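PDB 4AKK: nitrate regulatory protein, which senses nitrate and nitrite and binds the nasF operon leader RNA at its factor-independent terminator to bring about transcription antitermination. Local coordinates for the interface of chains A and B. Residues are numbered along the deposited sequence; one frame, centred on the assembly and turned at random. Chains: chain A/B, Nitrate regulatory protein.

The interface of chains A and B. Residues chain A 116-120, 125; chain B 41, 44, 47-48.
B:Arg44 and B:Trp41 lie on helix 37-53 of chain B and meet the end of helix 92-117 of chain A, the loop after it and the start of helix 122-134. The patch is part of the two-fold symmetric interface of the deposited assembly, which may be the dimer of the protein; its twin recurs with the chains exchanged.

Polar contacts come from B:Arg44. Its CG is anti to the backbone N (chi1 180°), and the chain runs extended to NE, which brings the guanidinium to the loop. B:Arg44 NE donates a hydrogen bond to A:Ala120 O at 3.2 Å. The bond uses a lone pair in the carbonyl plane, and the acceptor sits 17° out of the guanidinium plane. NH2 adds a weak bond to the same oxygen. The carbonyl oxygen of A:Arg117 lies above one guanidinium face; the NE-H does not point to it, though the positive charge may still suit it.

Apolar contacts centre on B:Trp41. The six-membered ring of its indole lies between A:Arg117 and A:Cys125, with A:Ala120 CB at its edge. A:Arg117 CG touches B:Trp41 CH2 at 3.5 Å, and A:Arg117 CD lies over the rim of one face. A:Cys125 SG also meets the ring edge in plane, 3.7 Å from B:Trp41 CE3. A:Cys125 SG packs on B:Arg44 CD at 3.8 Å.

Like charges gather beside this. The A:Arg117 and B:Arg44 guanidinium planes are turned 85° apart. Within chain A, A:Asp118 OD1 forms a salt bridge with A:Arg117 NH1 at 3.9 Å, which may offset the charge of A:Arg117. A:Arg117 NH2 reaches the edge of the B:Arg47 guanidinium, 3.5 Å from B:Arg47 NH2.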
loop_
_atom_site.group_PDB
_atom_site.type_symbol
_atom_site.label_atom_id
_atom_site.label_comp_id
_atom_site.label_asym_id
_atom_site.label_seq_id
_atom_site.Cartn_x
_atom_site.Cartn_y
_atom_site.Cartn_z
ATOM N N ALA A 116 8.539 -23.464 -11.929
ATOM C CA ALA A 116 7.628 -22.359 -11.605
ATOM C C ALA A 116 6.436 -22.322 -12.546
ATOM O O ALA A 116 5.333 -21.949 -12.148
ATOM C CB ALA A 116 8.360 -21.017 -11.619
ATOM N N ARG A 117 6.674 -22.710 -13.795
ATOM C CA ARG A 117 5.644 -22.750 -14.834
ATOM C C ARG A 117 4.339 -23.399 -14.397
ATOM O O ARG A 117 3.262 -22.884 -14.668
ATOM C CB ARG A 117 6.160 -23.530 -16.041
ATOM C CG ARG A 117 7.051 -22.756 -16.974
ATOM C CD ARG A 117 6.720 -23.119 -18.421
ATOM N NE ARG A 117 5.384 -22.662 -18.816
ATOM C CZ ARG A 117 4.274 -23.387 -18.701
ATOM N NH1 ARG A 117 4.320 -24.614 -18.195
ATOM N NH2 ARG A 117 3.113 -22.882 -19.089
ATOM N N ASP A 118 4.443 -24.545 -13.738
ATOM C CA ASP A 118 3.277 -25.351 -13.409
ATOM C C ASP A 118 2.385 -24.706 -12.353
ATOM O O ASP A 118 1.209 -25.045 -12.241
ATOM C CB ASP A 118 3.709 -26.745 -12.934
ATOM C CG ASP A 118 4.383 -27.560 -14.030
ATOM O OD1 ASP A 118 4.239 -27.210 -15.228
ATOM O OD2 ASP A 118 5.055 -28.557 -13.687
ATOM N N ALA A 119 2.939 -23.781 -11.578
ATOM C CA ALA A 119 2.193 -23.195 -10.466
ATOM C C ALA A 119 1.988 -21.681 -10.595
ATOM O O ALA A 119 1.537 -21.032 -9.656
ATOM C CB ALA A 119 2.888 -23.518 -9.152
ATOM N N ALA A 120 2.322 -21.123 -11.751
ATOM C CA ALA A 120 2.365 -19.672 -11.900
ATOM C C ALA A 120 1.006 -19.035 -12.192
ATOM O O ALA A 120 0.340 -19.390 -13.162
ATOM C CB ALA A 120 3.358 -19.297 -12.979
ATOM N N CYS A 125 3.213 -14.967 -14.415
ATOM C CA CYS A 125 3.571 -15.141 -15.818
ATOM C C CYS A 125 3.950 -13.827 -16.487
ATOM O O CYS A 125 4.943 -13.761 -17.230
ATOM C CB CYS A 125 2.431 -15.796 -16.588
ATOM S SG CYS A 125 2.079 -17.492 -16.065
ATOM N N TRP B 41 5.206 -17.929 -21.825
ATOM C CA TRP B 41 4.724 -17.301 -20.598
ATOM C C TRP B 41 3.463 -16.486 -20.850
ATOM O O TRP B 41 2.578 -16.442 -20.008
ATOM C CB TRP B 41 5.809 -16.463 -19.924
ATOM C CG TRP B 41 6.827 -17.305 -19.230
ATOM C CD1 TRP B 41 8.092 -17.591 -19.663
ATOM C CD2 TRP B 41 6.662 -18.003 -17.989
ATOM N NE1 TRP B 41 8.729 -18.410 -18.759
ATOM C CE2 TRP B 41 7.871 -18.676 -17.723
ATOM C CE3 TRP B 41 5.613 -18.111 -17.070
ATOM C CZ2 TRP B 41 8.057 -19.452 -16.580
ATOM C CZ3 TRP B 41 5.798 -18.882 -15.938
ATOM C CH2 TRP B 41 7.012 -19.541 -15.702
ATOM N N ARG B 44 0.502 -19.002 -21.379
ATOM C CA ARG B 44 -0.058 -19.467 -20.114
ATOM C C ARG B 44 -0.856 -18.353 -19.439
ATOM O O ARG B 44 -1.995 -18.568 -19.011
ATOM C CB ARG B 44 1.016 -20.017 -19.172
ATOM C CG ARG B 44 0.423 -20.504 -17.834
ATOM C CD ARG B 44 1.460 -21.140 -16.915
ATOM N NE ARG B 44 0.927 -21.383 -15.568
ATOM C CZ ARG B 44 0.189 -22.439 -15.220
ATOM N NH1 ARG B 44 -0.124 -23.364 -16.115
ATOM N NH2 ARG B 44 -0.244 -22.572 -13.974
ATOM N N ARG B 47 -4.018 -18.209 -21.221
ATOM C CA ARG B 47 -4.852 -19.375 -20.915
ATOM C C ARG B 47 -5.538 -19.209 -19.562
ATOM O O ARG B 47 -6.738 -19.428 -19.434
ATOM C CB ARG B 47 -4.028 -20.669 -20.908
ATOM C CG ARG B 47 -3.728 -21.241 -22.288
ATOM C CD ARG B 47 -3.297 -22.701 -22.203
ATOM N NE ARG B 47 -2.076 -22.880 -21.424
ATOM C CZ ARG B 47 -0.848 -22.727 -21.910
ATOM N NH1 ARG B 47 -0.672 -22.375 -23.180
ATOM N NH2 ARG B 47 0.205 -22.917 -21.124
ATOM N N LEU B 48 -4.755 -18.832 -18.554
ATOM C CA LEU B 48 -5.279 -18.645 -17.208
ATOM C C LEU B 48 -6.385 -17.602 -17.207
ATOM O O LEU B 48 -7.440 -17.807 -16.611
ATOM C CB LEU B 48 -4.170 -18.220 -16.251
ATOM C CG LEU B 48 -3.159 -19.308 -15.889
ATOM C CD1 LEU B 48 -2.009 -18.718 -15.096
ATOM C CD2 LEU B 48 -3.848 -20.409 -15.114
#